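Local coordinates for ComZ (Thermus thermophilus, PDB 6QVI), which probably serves as a DNA receptor at the pilus tip in natural competence, joining a pseudopilin-like domain to a beta-solenoid domain, at residues A[109-114]-A[120-125]; A[189-194]-A[465-470]; A[235-240]-A[244-249]; A[390-395]-A[423-428]; A[475-480]-A[486-491]. All coordinates share one frame; numbering follows the deposited sequence.

Contact 1 of 5, residues A[109-114]-A[120-125]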
# COMPACT_ATOMS: atom_id res chain seq x y z
N THR A 109 27.54 -6.93 -4.54
CA THR A 109 28.84 -7.33 -3.99
C THR A 109 29.44 -6.14 -3.26
O THR A 109 29.60 -5.06 -3.84
CB THR A 109 29.81 -7.85 -5.09
OG1 THR A 109 29.23 -8.99 -5.78
CG2 THR A 109 31.21 -8.24 -4.50
N LEU A 110 29.73 -6.34 -1.97
CA LEU A 110 30.43 -5.36 -1.15
C LEU A 110 31.91 -5.77 -1.04
O LEU A 110 32.21 -6.92 -0.70
CB LEU A 110 29.80 -5.29 0.24
CG LEU A 110 30.29 -4.20 1.20
CD1 LEU A 110 30.34 -2.76 0.62
CD2 LEU A 110 29.54 -4.28 2.51
N VAL A 111 32.82 -4.86 -1.41
CA VAL A 111 34.26 -5.16 -1.42
C VAL A 111 35.02 -4.12 -0.60
O VAL A 111 34.88 -2.91 -0.83
CB VAL A 111 34.82 -5.22 -2.86
CG1 VAL A 111 36.29 -5.04 -2.89
CG2 VAL A 111 34.52 -6.52 -3.49
N SER A 112 35.85 -4.60 0.29
CA SER A 112 36.66 -3.76 1.12
C SER A 112 38.12 -4.15 1.03
O SER A 112 38.51 -5.13 1.57
CB SER A 112 36.16 -3.90 2.54
OG SER A 112 37.19 -3.92 3.48
N GLU A 113 38.92 -3.36 0.33
CA GLU A 113 40.35 -3.59 0.20
C GLU A 113 41.05 -2.94 1.35
O GLU A 113 41.02 -1.78 1.47
CB GLU A 113 40.86 -2.89 -1.04
CG GLU A 113 40.44 -3.51 -2.35
CD GLU A 113 40.82 -2.68 -3.56
OE1 GLU A 113 39.99 -2.49 -4.45
OE2 GLU A 113 41.97 -2.22 -3.62
N GLY A 114 41.72 -3.69 2.19
CA GLY A 114 42.41 -3.10 3.32
C GLY A 114 43.91 -3.18 3.29
O GLY A 114 44.47 -4.01 2.63
N LYS A 120 48.50 -6.05 2.35
CA LYS A 120 47.26 -5.70 1.71
C LYS A 120 46.39 -6.96 1.67
O LYS A 120 46.87 -8.06 1.32
CB LYS A 120 47.54 -5.12 0.31
CG LYS A 120 46.33 -4.59 -0.44
CD LYS A 120 46.73 -3.94 -1.79
CE LYS A 120 45.48 -3.57 -2.60
NZ LYS A 120 45.73 -3.05 -3.99
N ALA A 121 45.13 -6.79 2.07
CA ALA A 121 44.13 -7.84 2.08
C ALA A 121 42.82 -7.31 1.51
O ALA A 121 42.47 -6.13 1.66
CB ALA A 121 43.87 -8.39 3.49
N ARG A 122 42.05 -8.22 0.96
CA ARG A 122 40.79 -7.90 0.30
C ARG A 122 39.73 -8.86 0.83
O ARG A 122 39.93 -10.10 0.81
CB ARG A 122 40.97 -8.05 -1.21
CG ARG A 122 39.92 -7.51 -2.12
CD ARG A 122 40.42 -7.73 -3.53
NE ARG A 122 39.34 -8.06 -4.43
CZ ARG A 122 38.74 -7.17 -5.21
NH1 ARG A 122 39.13 -5.89 -5.18
NH2 ARG A 122 37.75 -7.56 -6.00
N VAL A 123 38.60 -8.33 1.28
CA VAL A 123 37.50 -9.20 1.69
C VAL A 123 36.21 -8.75 1.02
O VAL A 123 35.97 -7.56 0.80
CB VAL A 123 37.33 -9.25 3.23
CG1 VAL A 123 38.66 -9.49 3.87
CG2 VAL A 123 36.67 -8.02 3.77
N GLN A 124 35.34 -9.71 0.74
CA GLN A 124 34.19 -9.31 -0.05
C GLN A 124 33.02 -10.22 0.26
O GLN A 124 33.22 -11.37 0.69
CB GLN A 124 34.55 -9.33 -1.53
CG GLN A 124 34.48 -10.62 -2.25
CD GLN A 124 34.66 -10.42 -3.76
OE1 GLN A 124 35.38 -9.52 -4.19
NE2 GLN A 124 33.95 -11.22 -4.56
N ALA A 125 31.81 -9.68 0.10
CA ALA A 125 30.57 -10.44 0.30
C ALA A 125 29.54 -10.12 -0.77
O ALA A 125 29.36 -8.95 -1.17
CB ALA A 125 29.96 -10.18 1.68
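K120 and E113 meet near the turn end of two antiparallel strands. The fully extended lysine runs alongside the glutamate, and its NZ reaches OE2 of E113 at 3.9 Å, a long salt bridge. A121 forms a hydrogen-bonded pair with G114: the N of G114 donates to the O of A121 at 2.6 Å, and the return bond completes the ring. At R122 the chain bends at chi3 (144°), which brings NH1 within 3.6 Å of E113 OE1, the carboxylate carbon lying at the edge of the guanidinium. One face of that group is covered by V111 CG1, 3.7 Å from NH1. Replacing E113 with an alanine would probably leave K120 and R122 without their shared counter-charge and free the arginine head to turn.

This is a beta hairpin in the antiparallel sheet of the pseudopilin-like domain, and its two faces differ: one carries E113, R122 and Q124 with V111 among them, while the other packs on helix 12-40. V123 belongs to that second face. It touches A21 and L25 of the helix, and its backbone pairs with S112, whose OG bonds to the O of A21. Q124 returns to the first face, its CB 3.4 Å from V111 CG2 and its amide NE2 beside T109 CG2. At A125 the O accepts the N of L110 at 2.8 Å, and L110 rests on L25.

Contact 2 of 5, residues A[189-194]-A[465-470]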
# COMPACT_ATOMS: atom_id res chain seq x y z
N THR A 189 -7.11 21.76 -2.50
CA THR A 189 -7.81 23.03 -2.61
C THR A 189 -8.87 23.02 -3.70
O THR A 189 -9.79 23.83 -3.64
CB THR A 189 -6.76 24.10 -2.88
OG1 THR A 189 -6.25 23.93 -4.20
CG2 THR A 189 -5.61 23.93 -1.89
N THR A 190 -8.77 22.12 -4.68
CA THR A 190 -9.73 22.05 -5.78
C THR A 190 -11.06 21.42 -5.38
O THR A 190 -11.96 21.35 -6.23
CB THR A 190 -9.16 21.30 -6.98
OG1 THR A 190 -10.01 21.52 -8.11
CG2 THR A 190 -9.09 19.83 -6.72
N TYR A 191 -11.22 20.95 -4.15
CA TYR A 191 -12.44 20.26 -3.73
C TYR A 191 -13.15 21.06 -2.66
O TYR A 191 -12.53 21.84 -1.92
CB TYR A 191 -12.13 18.85 -3.24
CG TYR A 191 -11.20 18.09 -4.15
CD1 TYR A 191 -11.67 17.50 -5.32
CD2 TYR A 191 -9.85 17.94 -3.83
CE1 TYR A 191 -10.81 16.80 -6.17
CE2 TYR A 191 -8.98 17.22 -4.68
CZ TYR A 191 -9.49 16.67 -5.84
OH TYR A 191 -8.67 15.99 -6.70
N SER A 192 -14.47 20.88 -2.59
CA SER A 192 -15.33 21.72 -1.76
C SER A 192 -15.08 21.56 -0.26
O SER A 192 -15.69 20.70 0.39
CB SER A 192 -16.81 21.43 -2.03
OG SER A 192 -17.06 21.22 -3.40
N GLU A 193 -14.24 22.45 0.28
CA GLU A 193 -14.01 22.62 1.71
C GLU A 193 -13.76 21.28 2.42
O GLU A 193 -14.36 20.96 3.45
CB GLU A 193 -15.18 23.38 2.33
CG GLU A 193 -15.59 24.63 1.52
CD GLU A 193 -14.46 25.64 1.31
OE1 GLU A 193 -14.44 26.67 2.03
OE2 GLU A 193 -13.62 25.43 0.41
N VAL A 194 -12.83 20.51 1.86
CA VAL A 194 -12.39 19.25 2.44
C VAL A 194 -10.94 19.32 2.89
O VAL A 194 -10.40 18.31 3.36
CB VAL A 194 -12.58 18.06 1.48
CG1 VAL A 194 -13.95 18.11 0.86
CG2 VAL A 194 -11.46 18.03 0.42
N VAL A 465 -15.90 12.01 -5.38
CA VAL A 465 -14.48 11.70 -5.27
C VAL A 465 -14.25 10.93 -3.98
O VAL A 465 -14.84 11.22 -2.94
CB VAL A 465 -13.61 12.98 -5.40
CG1 VAL A 465 -13.93 13.98 -4.34
CG2 VAL A 465 -12.13 12.65 -5.38
N LEU A 466 -13.40 9.90 -4.07
CA LEU A 466 -13.02 9.10 -2.92
C LEU A 466 -11.55 9.31 -2.66
O LEU A 466 -10.73 9.17 -3.58
CB LEU A 466 -13.31 7.62 -3.15
CG LEU A 466 -12.74 6.70 -2.09
CD1 LEU A 466 -13.32 7.03 -0.72
CD2 LEU A 466 -13.13 5.36 -2.51
N PHE A 467 -11.23 9.71 -1.44
CA PHE A 467 -9.85 9.88 -1.02
C PHE A 467 -9.45 8.73 -0.14
O PHE A 467 -10.19 8.36 0.79
CB PHE A 467 -9.67 11.20 -0.28
CG PHE A 467 -10.29 12.38 -0.98
CD1 PHE A 467 -9.50 13.29 -1.66
CD2 PHE A 467 -11.65 12.61 -0.91
CE1 PHE A 467 -10.06 14.39 -2.29
CE2 PHE A 467 -12.22 13.72 -1.54
CZ PHE A 467 -11.42 14.61 -2.23
N GLY A 468 -8.27 8.18 -0.39
CA GLY A 468 -7.88 6.96 0.27
C GLY A 468 -7.38 6.01 -0.79
O GLY A 468 -6.29 6.23 -1.32
N SER A 469 -8.12 4.93 -1.07
CA SER A 469 -7.74 3.94 -2.07
C SER A 469 -8.89 2.95 -2.20
O SER A 469 -9.62 2.71 -1.23
CB SER A 469 -6.45 3.19 -1.67
OG SER A 469 -6.50 2.86 -0.29
N VAL A 470 -9.04 2.32 -3.37
CA VAL A 470 -10.00 1.24 -3.44
C VAL A 470 -9.25 0.03 -3.93
O VAL A 470 -8.43 0.13 -4.85
CB VAL A 470 -11.24 1.56 -4.33
CG1 VAL A 470 -11.73 2.95 -4.00
CG2 VAL A 470 -11.05 1.27 -5.86
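Y191 and F467 form a T-shaped (edge-to-face) pair, a compact example of how a loop can be tied to a strand without polar bonds. The F467 ring presents its edge to the flat of the tyrosine; the centroids are 5.2 Å apart and the planes stand at 87°. CE1 of F467 does the touching, 3.9 Å from CE2 of Y191, displaced from the middle of that ring toward its rim. T190 CG2 covers the opposite face of the tyrosine, which is thereby sandwiched between its own neighbour and the phenylalanine. Two valines add to the first shell from the two segments. V465 CG1 comes within 4.3 Å of Y191 CD1, while V194 CG2 reaches CZ of F467 at the same distance.

The next layer sets the rings in place. In F467 the CG lies anti to the carbonyl carbon (chi1 -48°), which aims the ring at the loop, and V465 CG2 rests on one of its faces. The hydroxyl of Y191 is hydrogen-bonded to OE2 of E493. Strand 465-467 runs between parallel strands 447-449 and 491-496 of the beta-solenoid domain; H447 of the one touches V194 and V465, V495 of the other touches Y191, V465 and F467, and at G468 the chain turns a corner into strand 469-472.

Contact 3 of 5, residues A[235-240]-A[244-249]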
# COMPACT_ATOMS: atom_id res chain seq x y z
N LYS A 235 5.48 7.08 -13.10
CA LYS A 235 6.79 6.46 -12.90
C LYS A 235 6.78 5.02 -13.41
O LYS A 235 7.14 4.09 -12.70
CB LYS A 235 7.16 6.50 -11.41
CG LYS A 235 7.63 7.83 -10.89
CD LYS A 235 8.39 7.68 -9.58
CE LYS A 235 8.69 6.23 -9.35
NZ LYS A 235 9.73 6.20 -8.27
N GLY A 236 6.43 4.83 -14.67
CA GLY A 236 6.45 3.49 -15.23
C GLY A 236 5.10 2.92 -15.63
O GLY A 236 4.06 3.18 -15.02
N VAL A 237 5.12 2.12 -16.70
CA VAL A 237 3.94 1.45 -17.23
C VAL A 237 4.40 0.02 -17.50
O VAL A 237 5.06 -0.26 -18.51
CB VAL A 237 3.39 2.11 -18.49
CG1 VAL A 237 2.23 1.30 -19.05
CG2 VAL A 237 3.01 3.56 -18.22
N PHE A 238 4.16 -0.87 -16.55
CA PHE A 238 4.59 -2.27 -16.61
C PHE A 238 3.41 -3.20 -16.86
O PHE A 238 2.68 -3.57 -15.92
CB PHE A 238 5.31 -2.58 -15.31
CG PHE A 238 6.31 -1.54 -14.94
CD1 PHE A 238 6.12 -0.72 -13.85
CD2 PHE A 238 7.43 -1.34 -15.76
CE1 PHE A 238 7.05 0.25 -13.53
CE2 PHE A 238 8.38 -0.37 -15.45
CZ PHE A 238 8.20 0.43 -14.34
N VAL A 239 3.26 -3.67 -18.10
CA VAL A 239 2.06 -4.41 -18.49
C VAL A 239 2.42 -5.74 -19.13
O VAL A 239 3.13 -5.77 -20.14
CB VAL A 239 1.19 -3.59 -19.47
CG1 VAL A 239 0.08 -4.46 -20.09
CG2 VAL A 239 0.60 -2.39 -18.77
N GLY A 240 1.88 -6.83 -18.58
CA GLY A 240 1.91 -8.14 -19.22
C GLY A 240 3.31 -8.66 -19.52
O GLY A 240 4.26 -8.51 -18.75
N GLN A 244 5.25 -5.22 -25.72
CA GLN A 244 4.35 -5.62 -26.79
C GLN A 244 2.89 -5.41 -26.37
O GLN A 244 2.04 -5.04 -27.20
CB GLN A 244 4.53 -7.08 -27.14
CG GLN A 244 5.94 -7.55 -27.23
CD GLN A 244 6.43 -8.01 -25.89
OE1 GLN A 244 7.45 -7.53 -25.37
NE2 GLN A 244 5.70 -8.94 -25.31
N ASP A 245 2.56 -5.67 -25.10
CA ASP A 245 1.18 -5.65 -24.64
C ASP A 245 0.72 -4.27 -24.19
O ASP A 245 -0.30 -4.15 -23.51
CB ASP A 245 1.00 -6.66 -23.50
CG ASP A 245 1.30 -8.10 -23.93
OD1 ASP A 245 1.60 -8.95 -23.05
OD2 ASP A 245 1.25 -8.39 -25.15
N ILE A 246 1.46 -3.23 -24.57
CA ILE A 246 1.04 -1.85 -24.41
C ILE A 246 0.69 -1.36 -25.81
O ILE A 246 1.56 -0.94 -26.56
CB ILE A 246 2.13 -1.03 -23.70
CG1 ILE A 246 2.47 -1.70 -22.37
CG2 ILE A 246 1.69 0.39 -23.47
CD1 ILE A 246 3.56 -1.03 -21.60
N THR A 247 -0.58 -1.52 -26.20
CA THR A 247 -1.15 -1.16 -27.49
C THR A 247 -1.81 0.23 -27.45
O THR A 247 -2.24 0.72 -26.40
CB THR A 247 -2.21 -2.23 -27.86
OG1 THR A 247 -1.59 -3.51 -28.08
CG2 THR A 247 -3.12 -1.86 -29.03
N GLY A 248 -1.95 0.83 -28.63
CA GLY A 248 -2.78 2.00 -28.80
C GLY A 248 -2.18 3.10 -29.67
O GLY A 248 -0.98 3.16 -29.89
N GLU A 249 -3.06 4.00 -30.13
CA GLU A 249 -2.64 5.18 -30.88
C GLU A 249 -1.71 6.09 -30.10
O GLU A 249 -1.00 6.89 -30.71
CB GLU A 249 -3.87 5.98 -31.31
CG GLU A 249 -4.73 5.32 -32.37
CD GLU A 249 -5.94 6.17 -32.80
OE1 GLU A 249 -6.67 5.73 -33.71
OE2 GLU A 249 -6.17 7.25 -32.21
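I246 turns its side chain toward V237 and V239, and following it outward shows how one branched residue can bridge two positions of a strand. At CB the side chain divides. The longer branch leaves with CG1 anti to the carbonyl carbon (chi1 -56°), which sends it across to the other segment. CG1 settles against V239, 3.7 Å from its CB and 4.1 Å from its CG2. The chain then continues extended, and CD1 at the tip passes on to V237, where it meets CG1 at 3.7 Å and the backbone O at 3.5 Å.

The two strands are not hydrogen-bonded to each other. Strand 237-239 stacks in parallel with 212-214 and 265-266, whereas 246-247 joins 172-176 and 218-221, an arrangement consistent with two faces of one coil in the beta-solenoid domain, with side chains meeting in its interior. I219 and V214 also touch V239, and V251 touches I246. An alanine in place of I246 would probably leave V237 and V239 without their common apolar partner and open a gap between the two faces.

Near the turn, V239 CG1 lies 3.5 Å from the O of D245. The aspartate itself is well held at its polar end: OD1 accepts the N of R241 and OD2 forms a salt bridge with K218. Its OD1 also lies beside G240, 3.9 Å from the carbonyl C, where positive phi favours a residue lacking a side chain.

Contact 4 of 5, residues A[390-395]-A[423-428]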
# COMPACT_ATOMS: atom_id res chain seq x y z
N ARG A 390 -14.86 9.19 13.89
CA ARG A 390 -13.80 9.25 14.86
C ARG A 390 -13.49 7.80 15.09
O ARG A 390 -14.39 7.03 15.34
CB ARG A 390 -14.27 9.86 16.15
CG ARG A 390 -14.70 11.31 16.07
CD ARG A 390 -15.50 11.70 17.29
NE ARG A 390 -14.70 12.32 18.33
CZ ARG A 390 -15.03 13.44 18.95
NH1 ARG A 390 -16.15 14.04 18.62
NH2 ARG A 390 -14.25 13.95 19.88
N ALA A 391 -12.23 7.41 15.04
CA ALA A 391 -11.91 6.02 15.23
C ALA A 391 -10.63 5.80 15.96
O ALA A 391 -9.67 6.50 15.73
CB ALA A 391 -11.83 5.35 13.89
N GLN A 392 -10.60 4.80 16.82
CA GLN A 392 -9.38 4.51 17.52
C GLN A 392 -9.35 3.09 17.96
O GLN A 392 -10.35 2.44 17.99
CB GLN A 392 -9.23 5.40 18.72
CG GLN A 392 -10.46 5.56 19.58
CD GLN A 392 -10.11 6.12 20.94
OE1 GLN A 392 -9.13 5.71 21.55
NE2 GLN A 392 -10.91 7.05 21.41
N SER A 393 -8.16 2.61 18.25
CA SER A 393 -7.99 1.26 18.72
C SER A 393 -6.94 1.40 19.76
O SER A 393 -5.78 1.13 19.55
CB SER A 393 -7.50 0.37 17.61
OG SER A 393 -8.41 0.36 16.54
N GLY A 394 -7.37 1.87 20.91
CA GLY A 394 -6.45 2.10 22.01
C GLY A 394 -5.53 3.28 21.74
O GLY A 394 -5.93 4.44 21.91
N SER A 395 -4.30 2.99 21.31
CA SER A 395 -3.31 4.03 21.05
C SER A 395 -3.54 4.69 19.69
O SER A 395 -3.64 5.92 19.58
CB SER A 395 -1.90 3.45 21.12
OG SER A 395 -1.59 3.02 22.43
N ALA A 423 -12.61 16.58 12.25
CA ALA A 423 -11.46 17.45 12.43
C ALA A 423 -10.97 17.52 13.86
O ALA A 423 -9.78 17.43 14.13
CB ALA A 423 -11.81 18.84 11.95
N THR A 424 -11.91 17.71 14.77
CA THR A 424 -11.63 17.82 16.17
C THR A 424 -10.81 16.66 16.65
O THR A 424 -9.78 16.84 17.28
CB THR A 424 -12.91 17.82 17.00
OG1 THR A 424 -14.00 18.33 16.23
CG2 THR A 424 -12.72 18.67 18.21
N PHE A 425 -11.25 15.46 16.35
CA PHE A 425 -10.52 14.31 16.83
C PHE A 425 -9.14 14.18 16.25
O PHE A 425 -8.16 14.28 16.97
CB PHE A 425 -11.28 13.02 16.63
CG PHE A 425 -10.71 11.90 17.41
CD1 PHE A 425 -10.14 10.83 16.79
CD2 PHE A 425 -10.70 11.96 18.78
CE1 PHE A 425 -9.59 9.81 17.52
CE2 PHE A 425 -10.15 10.94 19.52
CZ PHE A 425 -9.60 9.86 18.89
N GLY A 426 -9.05 13.95 14.95
CA GLY A 426 -7.77 13.79 14.29
C GLY A 426 -7.90 14.16 12.83
O GLY A 426 -8.99 14.37 12.35
N LEU A 427 -6.79 14.21 12.11
CA LEU A 427 -6.83 14.59 10.71
C LEU A 427 -6.20 13.51 9.84
O LEU A 427 -5.28 12.81 10.26
CB LEU A 427 -6.13 15.95 10.50
CG LEU A 427 -6.95 17.18 10.93
CD1 LEU A 427 -6.07 18.33 11.57
CD2 LEU A 427 -7.75 17.65 9.76
N PHE A 428 -6.73 13.40 8.62
CA PHE A 428 -6.24 12.42 7.67
C PHE A 428 -4.82 12.76 7.23
O PHE A 428 -4.51 13.93 6.97
CB PHE A 428 -7.14 12.41 6.44
CG PHE A 428 -7.35 11.06 5.85
CD1 PHE A 428 -8.01 10.07 6.57
CD2 PHE A 428 -6.87 10.75 4.59
CE1 PHE A 428 -8.21 8.81 6.03
CE2 PHE A 428 -7.06 9.49 4.04
CZ PHE A 428 -7.74 8.52 4.77
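The loop that leaves the edge strand 419-421 folds back to bring F425 against R390, A391 and Q392 of strand 387-392, the parallel neighbour of that edge strand. It illustrates how one aromatic side chain can serve as nearly the whole of one side of an interface, for F425 buries far more surface here than any other residue. Its CG is anti to the backbone N (chi1 -165°), which lays the ring along the strand, past R390, A391 and Q392.

Contacts are then spread along the side chain in sequence order. At its base, CB of F425 is 3.9 Å from CG of R390, and NE of the same arginine is 4.0 Å from the ring atom CD2. The arginine bends at chi3 and crosses the phenylalanine at a slant, with guanidinium and ring planes 46° apart. Farther out, CE1 lies 3.8 Å from the O of A391. The far atom, CZ, lies 4.0 Å from NE2 of Q392; here the two side chains cross at about a right angle.

Partners from the rest of the chain complete the setting of the ring: K397 makes a cation-pi contact with it and H431 meets it edge to face. H431 also accepts the N of A391 through NE2, while D422 receives the N of F425. The parallel run of strands 366-371, 387-392 and 419-421, with a loop tucked over one end, is consistent with a face of a beta-solenoid, in which successive coils stack strand upon strand and loops leave at the corners.

Contact 5 of 5, residues A[475-480]-A[486-491]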
# COMPACT_ATOMS: atom_id res chain seq x y z
N PHE A 475 -14.31 -2.04 -10.71
CA PHE A 475 -14.59 -0.65 -10.44
C PHE A 475 -15.55 -0.23 -11.51
O PHE A 475 -15.40 -0.62 -12.64
CB PHE A 475 -13.31 0.15 -10.56
CG PHE A 475 -13.45 1.59 -10.25
CD1 PHE A 475 -13.93 2.46 -11.17
CD2 PHE A 475 -13.01 2.09 -9.07
CE1 PHE A 475 -14.02 3.78 -10.89
CE2 PHE A 475 -13.10 3.41 -8.78
CZ PHE A 475 -13.60 4.25 -9.70
N CYS A 476 -16.56 0.55 -11.14
CA CYS A 476 -17.58 0.96 -12.07
C CYS A 476 -18.17 2.32 -11.76
O CYS A 476 -18.32 2.69 -10.62
CB CYS A 476 -18.65 -0.10 -12.02
SG CYS A 476 -20.22 0.28 -12.75
N THR A 477 -18.48 3.08 -12.79
CA THR A 477 -19.03 4.40 -12.61
C THR A 477 -20.42 4.45 -13.14
O THR A 477 -20.73 3.79 -14.09
CB THR A 477 -18.19 5.41 -13.34
OG1 THR A 477 -16.84 5.12 -13.09
CG2 THR A 477 -18.44 6.76 -12.82
N THR A 478 -21.29 5.23 -12.53
CA THR A 478 -22.65 5.27 -13.01
C THR A 478 -23.10 6.65 -13.24
O THR A 478 -22.54 7.58 -12.68
CB THR A 478 -23.59 4.72 -11.98
OG1 THR A 478 -23.17 5.16 -10.70
CG2 THR A 478 -23.60 3.25 -12.05
N SER A 479 -24.17 6.77 -14.01
CA SER A 479 -24.71 8.09 -14.33
C SER A 479 -25.39 8.71 -13.12
O SER A 479 -25.35 9.94 -12.95
CB SER A 479 -25.66 7.99 -15.49
OG SER A 479 -26.96 7.81 -14.96
N ALA A 480 -26.15 7.93 -12.36
CA ALA A 480 -26.87 8.50 -11.22
C ALA A 480 -27.02 7.45 -10.12
O ALA A 480 -26.84 6.25 -10.36
CB ALA A 480 -28.22 9.04 -11.65
N CYS A 486 -23.18 -0.12 -15.42
CA CYS A 486 -21.83 0.37 -15.48
C CYS A 486 -21.46 1.25 -16.64
O CYS A 486 -20.55 2.02 -16.53
CB CYS A 486 -20.89 -0.81 -15.45
SG CYS A 486 -20.65 -1.40 -13.78
N ASN A 487 -22.13 1.11 -17.77
CA ASN A 487 -21.75 1.95 -18.88
C ASN A 487 -21.96 3.41 -18.56
O ASN A 487 -23.08 3.89 -18.51
CB ASN A 487 -22.43 1.55 -20.17
CG ASN A 487 -21.50 1.67 -21.36
OD1 ASN A 487 -20.35 2.06 -21.21
ND2 ASN A 487 -21.98 1.32 -22.54
N ALA A 488 -20.88 4.10 -18.27
CA ALA A 488 -20.94 5.51 -17.99
C ALA A 488 -19.87 6.17 -18.82
O ALA A 488 -18.89 5.54 -19.22
CB ALA A 488 -20.71 5.78 -16.53
N SER A 489 -20.07 7.44 -19.08
CA SER A 489 -19.14 8.17 -19.89
C SER A 489 -18.65 9.37 -19.16
O SER A 489 -17.71 9.99 -19.61
CB SER A 489 -19.78 8.54 -21.20
OG SER A 489 -20.51 7.44 -21.70
N GLN A 490 -19.30 9.76 -18.07
CA GLN A 490 -18.70 10.86 -17.33
C GLN A 490 -17.75 10.28 -16.32
O GLN A 490 -17.67 9.11 -16.12
CB GLN A 490 -19.62 11.93 -16.76
CG GLN A 490 -20.17 12.89 -17.77
CD GLN A 490 -21.31 13.72 -17.21
OE1 GLN A 490 -22.46 13.33 -17.32
NE2 GLN A 490 -20.99 14.85 -16.61
N LYS A 491 -17.18 11.16 -15.56
CA LYS A 491 -16.01 10.79 -14.78
C LYS A 491 -16.31 10.87 -13.29
O LYS A 491 -16.83 11.88 -12.80
CB LYS A 491 -14.85 11.72 -15.14
CG LYS A 491 -14.49 11.65 -16.63
CD LYS A 491 -13.32 12.55 -17.04
CE LYS A 491 -12.79 12.24 -18.46
NZ LYS A 491 -11.54 13.01 -18.76
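C476 and C486 are joined by a disulfide, their SG atoms 2.0 Å apart, and the two half-cystines reach it by different conformations. In C476 the SG stands anti to the backbone N (chi1 166°), extending from the strand. In C486 the SG is instead anti to the carbonyl carbon (chi1 -81°), beside its own backbone N. The torsion about the S-S bond is -124°, a left-handed link, with the CB atoms of C476 and C486 4.2 Å apart. Here the covalent tie closes a short loop whose two segments share no backbone hydrogen bond.

Beyond the disulfide the second segment stays close, running at a slant to the strand. A488 turns its methyl toward the strand, and CB lies 4.1 Å from CB of T477 and equally far from CA of T478. T477 has its methyl anti to the backbone N, so that CG2 approaches the O of Q490 at 4.1 Å while its OG1 bonds to the O of G153. The hydroxyl of T478, whose CB points away from the loop, is hydrogen-bonded to OH of Y442 and to the O of V460, and Q490 OE1 accepts from K462.

Strand 474-478 lies between parallel strands 150-151 and 457-461 of the solenoid, and the pinched loop then leads into strand 491-496, whose A492 touches T477.

From the N terminus, contact 1 comes first, closing a short hairpin in the pseudopilin-like domain before the chain enters the solenoid; its centre lies about 42 Å or more from the centre of every other contact. Contact 2 ties the loop after strand 180-187 to strand 465-467, more than 270 positions on, and so closes a very long loop. Within it, one after the other, contact 3 joins strand 237-239 to 246-247 and contact 4 a loop to strand 387-392; none of the five cross. Contact 5, binding strand 474-478 to the loop after it, follows once contact 2 has closed, and the two touch, V470 CG2 lying 3.8 Å from F475 CD2 on successive strands.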